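Local structure of S-layer domain-containing protein (Ruminiclostridium thermocellum ATCC 27405, 4QVS) at the interface of chains A and B. The protein is of unknown function but contains a concanavalin A-like lectin/glucanase module that may bind carbohydrate at the cell surface. Coordinates in Å, arbitrary orientation; residue numbers count along the deposited sequence, not the author numbering. Chains: chain A/B, S-layer domain-containing protein.

Contact 1: the interface of chains A and B. Residues chain A 96-97, 118-119; chain B 183-186.
B:Asp186 reaches A:Tyr119, and B:His183 reaches A:Asn96, through side chains whose CG atoms lie between the backbone N and the carbonyl carbon (chi1 59° and 77°), a crowded position that swings the carboxylate and the imidazole toward chain A. The carboxylate oxygen OD1 of B:Asp186 accepts a nearly straight hydrogen bond from the backbone N of A:Tyr119, 3.0 Å away. It uses the syn lone pair, on the side of the other oxygen. Because A:Tyr119 opens the short 3-10 helix 119-121, a short acidic side chain suits this place, where the N-terminal end of the turn may help to stabilise a carboxylate. A:Gly118 has no side chain to stand in the way, and its CA comes within 3.7 Å of CG of B:Asp186. On the other side of the patch the imidazole nitrogen NE2 of B:His183 donates to the backbone O of A:Asn96 over 3.1 Å. That oxygen sits in the ring plane, whereas the donor stands above the carbonyl plane, 50° out of it. The side chain of A:Asn96 crosses that of B:Asp186 at about a right angle, its ND2 lying 3.5 Å from CA of that residue, while its CB packs 3.4 Å from the carbonyl O of B:Gln184. By joining loops of two chains through side chain-to-backbone bonds, the site probably helps to hold the two chains of the deposited assembly in register.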
loop_
_atom_site.group_PDB
_atom_site.type_symbol
_atom_site.label_atom_id
_atom_site.label_comp_id
_atom_site.label_asym_id
_atom_site.label_seq_id
_atom_site.Cartn_x
_atom_site.Cartn_y
_atom_site.Cartn_z
ATOM N N ASN A 96 13.939 -24.850 14.668
ATOM C CA ASN A 96 13.047 -23.736 14.813
ATOM C C ASN A 96 13.482 -22.533 13.949
ATOM O O ASN A 96 12.884 -21.480 14.082
ATOM C CB ASN A 96 13.029 -23.315 16.289
ATOM C CG ASN A 96 14.363 -22.741 16.743
ATOM O OD1 ASN A 96 15.292 -22.645 15.948
ATOM N ND2 ASN A 96 14.473 -22.375 18.025
ATOM N N ASN A 97 14.528 -22.700 13.121
ATOM C CA ASN A 97 15.157 -21.596 12.367
ATOM C C ASN A 97 15.158 -21.759 10.838
ATOM O O ASN A 97 15.893 -21.082 10.129
ATOM C CB ASN A 97 16.589 -21.379 12.919
ATOM C CG ASN A 97 17.508 -22.581 12.686
ATOM O OD1 ASN A 97 17.074 -23.730 12.568
ATOM N ND2 ASN A 97 18.774 -22.310 12.613
ATOM N N GLY A 118 17.175 -18.768 11.163
ATOM C CA GLY A 118 16.376 -18.148 12.205
ATOM C C GLY A 118 15.852 -16.755 11.854
ATOM O O GLY A 118 15.982 -16.254 10.711
ATOM N N TYR A 119 15.268 -16.149 12.878
ATOM C CA TYR A 119 14.627 -14.852 12.787
ATOM C C TYR A 119 15.521 -13.766 12.208
ATOM O O TYR A 119 15.069 -12.990 11.391
ATOM C CB TYR A 119 14.042 -14.440 14.152
ATOM C CG TYR A 119 13.352 -13.077 14.144
ATOM C CD1 TYR A 119 12.100 -12.907 13.537
ATOM C CD2 TYR A 119 13.944 -11.964 14.758
ATOM C CE1 TYR A 119 11.474 -11.679 13.520
ATOM C CE2 TYR A 119 13.321 -10.726 14.759
ATOM C CZ TYR A 119 12.096 -10.586 14.128
ATOM O OH TYR A 119 11.484 -9.377 14.122
ATOM N N HIS B 183 5.025 -20.856 14.859
ATOM C CA HIS B 183 5.837 -21.678 15.785
ATOM C C HIS B 183 6.815 -20.746 16.499
ATOM O O HIS B 183 6.980 -19.566 16.118
ATOM C CB HIS B 183 6.641 -22.735 15.022
ATOM C CG HIS B 183 7.848 -22.201 14.320
ATOM N ND1 HIS B 183 7.765 -21.419 13.183
ATOM C CD2 HIS B 183 9.173 -22.398 14.548
ATOM C CE1 HIS B 183 8.983 -21.119 12.771
ATOM N NE2 HIS B 183 9.859 -21.690 13.589
ATOM N N GLN B 184 7.505 -21.285 17.506
ATOM C CA GLN B 184 8.460 -20.516 18.277
ATOM C C GLN B 184 9.761 -20.480 17.530
ATOM O O GLN B 184 10.362 -21.545 17.305
ATOM C CB GLN B 184 8.714 -21.191 19.646
ATOM C CG GLN B 184 9.474 -20.276 20.584
ATOM C CD GLN B 184 9.736 -20.896 21.943
ATOM O OE1 GLN B 184 9.826 -22.108 22.084
ATOM N NE2 GLN B 184 9.889 -20.051 22.944
ATOM N N THR B 185 10.227 -19.287 17.150
ATOM C CA THR B 185 11.538 -19.190 16.487
ATOM C C THR B 185 12.660 -19.140 17.525
ATOM O O THR B 185 12.375 -19.189 18.697
ATOM C CB THR B 185 11.651 -17.961 15.609
ATOM O OG1 THR B 185 11.681 -16.785 16.432
ATOM C CG2 THR B 185 10.484 -17.934 14.589
ATOM N N ASP B 186 13.908 -19.000 17.071
ATOM C CA ASP B 186 15.096 -18.885 17.945
ATOM C C ASP B 186 15.254 -17.508 18.631
ATOM O O ASP B 186 16.247 -17.279 19.305
ATOM C CB ASP B 186 16.373 -19.177 17.135
ATOM C CG ASP B 186 16.563 -18.194 15.926
ATOM O OD1 ASP B 186 15.562 -17.670 15.391
ATOM O OD2 ASP B 186 17.716 -17.968 15.490
#

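Contact 2: the interface of chains A and B. Residues chain A 131, 139, 141, 150, 152; chain B 77, 102, 110, 112.
A:Val141 meets B:Phe112 in a CH-pi contact: its CG1 methyl sits over the centre of one face of the phenyl ring, 3.7 Å from the centroid. With CG1 anti to the backbone N (chi1 -175°), this methyl is the branch that points at the ring, and the phenyl group offers a flat, weakly electron-rich surface well matched to it. The remaining contacts are aliphatic. B:Ile110 is central to them, because its two branches serve different neighbours. Its CG2 meets CD1 of A:Leu131 at 3.7 Å, the two side chains crossing at about a right angle. Its longer arm runs antiparallel past A:Val139 and A:Leu150, the terminal CD1 lying 3.8 Å from CG1 of A:Val139 and 4.0 Å from CD2 of A:Leu150. The other methyl of A:Val139, CG2, touches CG1 of B:Val77 at 3.6 Å, where two compact beta-branched residues suit facing strands. B:Leu102 reaches in with both methyls: CD1 lies 4.0 Å from CD2 of A:Leu150, and CD2 lies 4.1 Å from CG1 of A:Val139. A:Ile152 adds a looser contact at the margin. Polar bonding across the patch is absent, so any specificity here probably rests on shape and on the burial of methyls. Strands 137-144 and 147-152 of chain A thus face strands 71-79, 99-104 and 110-115 of chain B, and the site supplies a hydrophobic core built from both chains.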
loop_
_atom_site.group_PDB
_atom_site.type_symbol
_atom_site.label_atom_id
_atom_site.label_comp_id
_atom_site.label_asym_id
_atom_site.label_seq_id
_atom_site.Cartn_x
_atom_site.Cartn_y
_atom_site.Cartn_z
ATOM N N LEU A 131 -1.570 6.072 2.752
ATOM C CA LEU A 131 -1.807 7.168 3.722
ATOM C C LEU A 131 -2.850 6.798 4.736
ATOM O O LEU A 131 -3.991 6.547 4.375
ATOM C CB LEU A 131 -2.286 8.459 3.046
ATOM C CG LEU A 131 -1.285 9.295 2.305
ATOM C CD1 LEU A 131 -2.022 10.501 1.660
ATOM C CD2 LEU A 131 -0.209 9.756 3.276
ATOM N N VAL A 139 5.024 12.824 1.228
ATOM C CA VAL A 139 4.709 12.356 -0.103
ATOM C C VAL A 139 5.520 13.100 -1.148
ATOM O O VAL A 139 5.737 14.287 -1.027
ATOM C CB VAL A 139 3.218 12.517 -0.404
ATOM C CG1 VAL A 139 2.908 12.060 -1.822
ATOM C CG2 VAL A 139 2.371 11.733 0.592
ATOM N N VAL A 141 6.329 13.182 -5.670
ATOM C CA VAL A 141 6.190 12.730 -7.023
ATOM C C VAL A 141 7.431 13.242 -7.723
ATOM O O VAL A 141 7.790 14.401 -7.522
ATOM C CB VAL A 141 5.021 13.420 -7.734
ATOM C CG1 VAL A 141 4.842 12.801 -9.117
ATOM C CG2 VAL A 141 3.756 13.308 -6.903
ATOM N N LEU A 150 6.108 7.710 -7.502
ATOM C CA LEU A 150 5.439 8.094 -6.276
ATOM C C LEU A 150 6.211 7.569 -5.118
ATOM O O LEU A 150 6.631 6.391 -5.118
ATOM C CB LEU A 150 4.063 7.468 -6.177
ATOM C CG LEU A 150 2.972 8.127 -6.981
ATOM C CD1 LEU A 150 1.702 7.281 -6.975
ATOM C CD2 LEU A 150 2.725 9.510 -6.402
ATOM N N ILE A 152 6.126 7.536 -0.668
ATOM C CA ILE A 152 5.508 7.777 0.635
ATOM C C ILE A 152 6.635 7.558 1.640
ATOM O O ILE A 152 7.306 6.549 1.583
ATOM C CB ILE A 152 4.354 6.830 0.947
ATOM C CG1 ILE A 152 3.194 7.096 -0.021
ATOM C CG2 ILE A 152 3.901 7.050 2.388
ATOM C CD1 ILE A 152 2.012 6.170 0.153
ATOM N N VAL B 77 2.012 15.527 4.548
ATOM C CA VAL B 77 0.591 15.583 4.710
ATOM C C VAL B 77 0.021 14.713 5.828
ATOM O O VAL B 77 0.535 13.635 6.076
ATOM C CB VAL B 77 -0.112 15.185 3.390
ATOM C CG1 VAL B 77 0.468 13.917 2.786
ATOM C CG2 VAL B 77 -1.609 15.049 3.608
ATOM N N LEU B 102 -2.535 15.454 -8.164
ATOM C CA LEU B 102 -2.246 14.326 -7.246
ATOM C C LEU B 102 -3.496 14.219 -6.429
ATOM O O LEU B 102 -3.998 15.231 -5.947
ATOM C CB LEU B 102 -1.049 14.566 -6.332
ATOM C CG LEU B 102 -0.736 13.420 -5.330
ATOM C CD1 LEU B 102 -0.132 12.228 -6.020
ATOM C CD2 LEU B 102 0.225 13.913 -4.276
ATOM N N ILE B 110 -2.987 6.859 -3.200
ATOM C CA ILE B 110 -2.830 8.165 -3.836
ATOM C C ILE B 110 -2.602 7.912 -5.313
ATOM O O ILE B 110 -2.102 6.850 -5.696
ATOM C CB ILE B 110 -1.660 9.027 -3.283
ATOM C CG1 ILE B 110 -0.317 8.330 -3.445
ATOM C CG2 ILE B 110 -1.903 9.396 -1.836
ATOM C CD1 ILE B 110 0.875 9.056 -2.831
ATOM N N PHE B 112 -1.436 9.937 -9.080
ATOM C CA PHE B 112 -0.917 11.062 -9.773
ATOM C C PHE B 112 -1.345 10.866 -11.204
ATOM O O PHE B 112 -1.291 9.779 -11.723
ATOM C CB PHE B 112 0.589 11.136 -9.623
ATOM C CG PHE B 112 1.189 12.239 -10.365
ATOM C CD1 PHE B 112 0.891 13.557 -10.013
ATOM C CD2 PHE B 112 2.018 11.996 -11.427
ATOM C CE1 PHE B 112 1.423 14.619 -10.720
ATOM C CE2 PHE B 112 2.556 13.061 -12.151
ATOM C CZ PHE B 112 2.252 14.378 -11.793
#

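Contact 3: the interface of chains A and B. Residues chain A 51, 55-58; chain B 178-181, 196.
The ring of A:Tyr57 has B:Lys181 on one face, with the lysine CD over its centre and 3.8 Å from the centroid in a CH-pi contact. The protein belongs to the concanavalin A-like lectin/glucanase superfamily. The same CD also lies over the centre of the B:Tyr178 ring, in its own chain, and the two rings flank the lysine at about a right angle, like two walls of a corner. The lysine stays extended, with CG anti to the backbone N (chi1 175°), and lies alongside A:Tyr57, pointing the same way. A long, flexible aliphatic stem suits such a corner, carrying NZ to 3.8 Å from CZ of A:Tyr57. In-plane at the edge of the A:Tyr57 ring is the carbonyl O of A:Asp55. The CA of that residue rests on a face of B:Tyr196, 3.9 Å from the centroid and offset toward the rim, while the carbonyl O of A:Asp56 approaches the tyrosine edge in plane, 3.6 Å from CD2. Beside these groups A:Val58 and B:Ile179 form an antiparallel beta bridge that joins strand 57-60 of chain A to strand 176-179 of chain B: A:Val58 N donates to B:Ile179 O at 3.0 Å, and B:Ile179 N donates to A:Val58 O at 2.9 Å. Their beta-branched side chains suit extended strands and pack CB to CB at 3.9 Å.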
loop_
_atom_site.group_PDB
_atom_site.type_symbol
_atom_site.label_atom_id
_atom_site.label_comp_id
_atom_site.label_asym_id
_atom_site.label_seq_id
_atom_site.Cartn_x
_atom_site.Cartn_y
_atom_site.Cartn_z
ATOM N N LEU A 51 -11.353 -16.867 13.254
ATOM C CA LEU A 51 -10.361 -16.969 14.342
ATOM C C LEU A 51 -10.507 -15.792 15.290
ATOM O O LEU A 51 -10.579 -14.637 14.834
ATOM C CB LEU A 51 -8.950 -16.974 13.746
ATOM C CG LEU A 51 -8.671 -17.997 12.627
ATOM C CD1 LEU A 51 -7.240 -17.885 12.113
ATOM C CD2 LEU A 51 -8.932 -19.431 13.088
ATOM N N ASP A 55 -6.514 -17.402 20.560
ATOM C CA ASP A 55 -5.802 -18.684 20.568
ATOM C C ASP A 55 -6.259 -19.655 19.486
ATOM O O ASP A 55 -5.886 -20.810 19.479
ATOM C CB ASP A 55 -5.915 -19.297 21.946
ATOM C CG ASP A 55 -7.342 -19.467 22.427
ATOM O OD1 ASP A 55 -8.298 -19.555 21.639
ATOM O OD2 ASP A 55 -7.519 -19.526 23.657
ATOM N N ASP A 56 -7.032 -19.159 18.535
ATOM C CA ASP A 56 -7.555 -19.966 17.442
ATOM C C ASP A 56 -6.605 -20.053 16.278
ATOM O O ASP A 56 -5.965 -19.072 15.922
ATOM C CB ASP A 56 -8.860 -19.319 16.883
ATOM C CG ASP A 56 -9.984 -19.372 17.854
ATOM O OD1 ASP A 56 -9.833 -19.973 18.963
ATOM O OD2 ASP A 56 -11.034 -18.813 17.517
ATOM N N TYR A 57 -6.594 -21.209 15.611
ATOM C CA TYR A 57 -5.747 -21.421 14.424
ATOM C C TYR A 57 -6.152 -22.654 13.637
ATOM O O TYR A 57 -7.009 -23.401 14.043
ATOM C CB TYR A 57 -4.263 -21.584 14.837
ATOM C CG TYR A 57 -4.045 -22.819 15.677
ATOM C CD1 TYR A 57 -4.365 -22.811 17.013
ATOM C CD2 TYR A 57 -3.493 -23.985 15.145
ATOM C CE1 TYR A 57 -4.159 -23.936 17.807
ATOM C CE2 TYR A 57 -3.273 -25.131 15.969
ATOM C CZ TYR A 57 -3.637 -25.071 17.297
ATOM O OH TYR A 57 -3.516 -26.142 18.184
ATOM N N VAL A 58 -5.447 -22.910 12.550
ATOM C CA VAL A 58 -5.704 -24.065 11.752
ATOM C C VAL A 58 -4.414 -24.820 11.590
ATOM O O VAL A 58 -3.402 -24.226 11.240
ATOM C CB VAL A 58 -6.219 -23.651 10.344
ATOM C CG1 VAL A 58 -6.489 -24.879 9.503
ATOM C CG2 VAL A 58 -7.484 -22.801 10.498
ATOM N N TYR B 178 0.739 -23.979 9.913
ATOM C CA TYR B 178 -0.389 -23.339 10.562
ATOM C C TYR B 178 -0.959 -22.208 9.723
ATOM O O TYR B 178 -0.271 -21.613 8.916
ATOM C CB TYR B 178 0.044 -22.651 11.830
ATOM C CG TYR B 178 0.649 -23.513 12.903
ATOM C CD1 TYR B 178 0.016 -24.662 13.324
ATOM C CD2 TYR B 178 1.816 -23.122 13.533
ATOM C CE1 TYR B 178 0.540 -25.456 14.352
ATOM C CE2 TYR B 178 2.348 -23.883 14.586
ATOM C CZ TYR B 178 1.724 -25.061 14.948
ATOM O OH TYR B 178 2.243 -25.799 15.929
ATOM N N ILE B 179 -2.213 -21.902 9.973
ATOM C CA ILE B 179 -2.802 -20.684 9.479
ATOM C C ILE B 179 -3.159 -19.971 10.756
ATOM O O ILE B 179 -3.933 -20.487 11.545
ATOM C CB ILE B 179 -4.098 -20.895 8.663
ATOM C CG1 ILE B 179 -3.812 -21.656 7.386
ATOM C CG2 ILE B 179 -4.723 -19.566 8.300
ATOM C CD1 ILE B 179 -5.050 -22.043 6.590
ATOM N N GLY B 180 -2.635 -18.766 10.955
ATOM C CA GLY B 180 -3.026 -17.970 12.108
ATOM C C GLY B 180 -2.215 -18.111 13.399
ATOM O O GLY B 180 -2.529 -17.469 14.401
ATOM N N LYS B 181 -1.171 -18.924 13.344
ATOM C CA LYS B 181 -0.311 -19.177 14.469
ATOM C C LYS B 181 1.054 -19.291 13.849
ATOM O O LYS B 181 1.191 -19.648 12.672
ATOM C CB LYS B 181 -0.719 -20.498 15.135
ATOM C CG LYS B 181 0.150 -21.019 16.288
ATOM C CD LYS B 181 -0.441 -22.316 16.816
ATOM C CE LYS B 181 0.503 -22.972 17.845
ATOM N NZ LYS B 181 -0.180 -24.123 18.444
ATOM N N TYR B 196 -1.821 -14.327 17.595
ATOM C CA TYR B 196 -2.828 -15.067 16.865
ATOM C C TYR B 196 -3.695 -14.153 15.937
ATOM O O TYR B 196 -4.209 -13.091 16.314
ATOM C CB TYR B 196 -3.708 -15.863 17.825
ATOM C CG TYR B 196 -2.960 -17.033 18.468
ATOM C CD1 TYR B 196 -2.036 -16.817 19.482
ATOM C CD2 TYR B 196 -3.170 -18.346 18.052
ATOM C CE1 TYR B 196 -1.346 -17.882 20.081
ATOM C CE2 TYR B 196 -2.511 -19.410 18.660
ATOM C CZ TYR B 196 -1.576 -19.171 19.655
ATOM O OH TYR B 196 -0.883 -20.215 20.235
#

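The C-alpha centres of contact 1 and contact 3 are about 17 Å apart, and both draw on one stretch of chain B: strand 176-179 and the loop after it run from the beta bridge of contact 3 to the histidine and aspartate of contact 1. Contact 2 lies about 37 Å from contact 1 and 35 Å from contact 3, in the other lobe, with the chains' roles exchanged. In each lobe earlier strands of one chain meet later strands of its partner. This suggests a domain-swapped dimer, although the structure alone does not show that it forms in the cell.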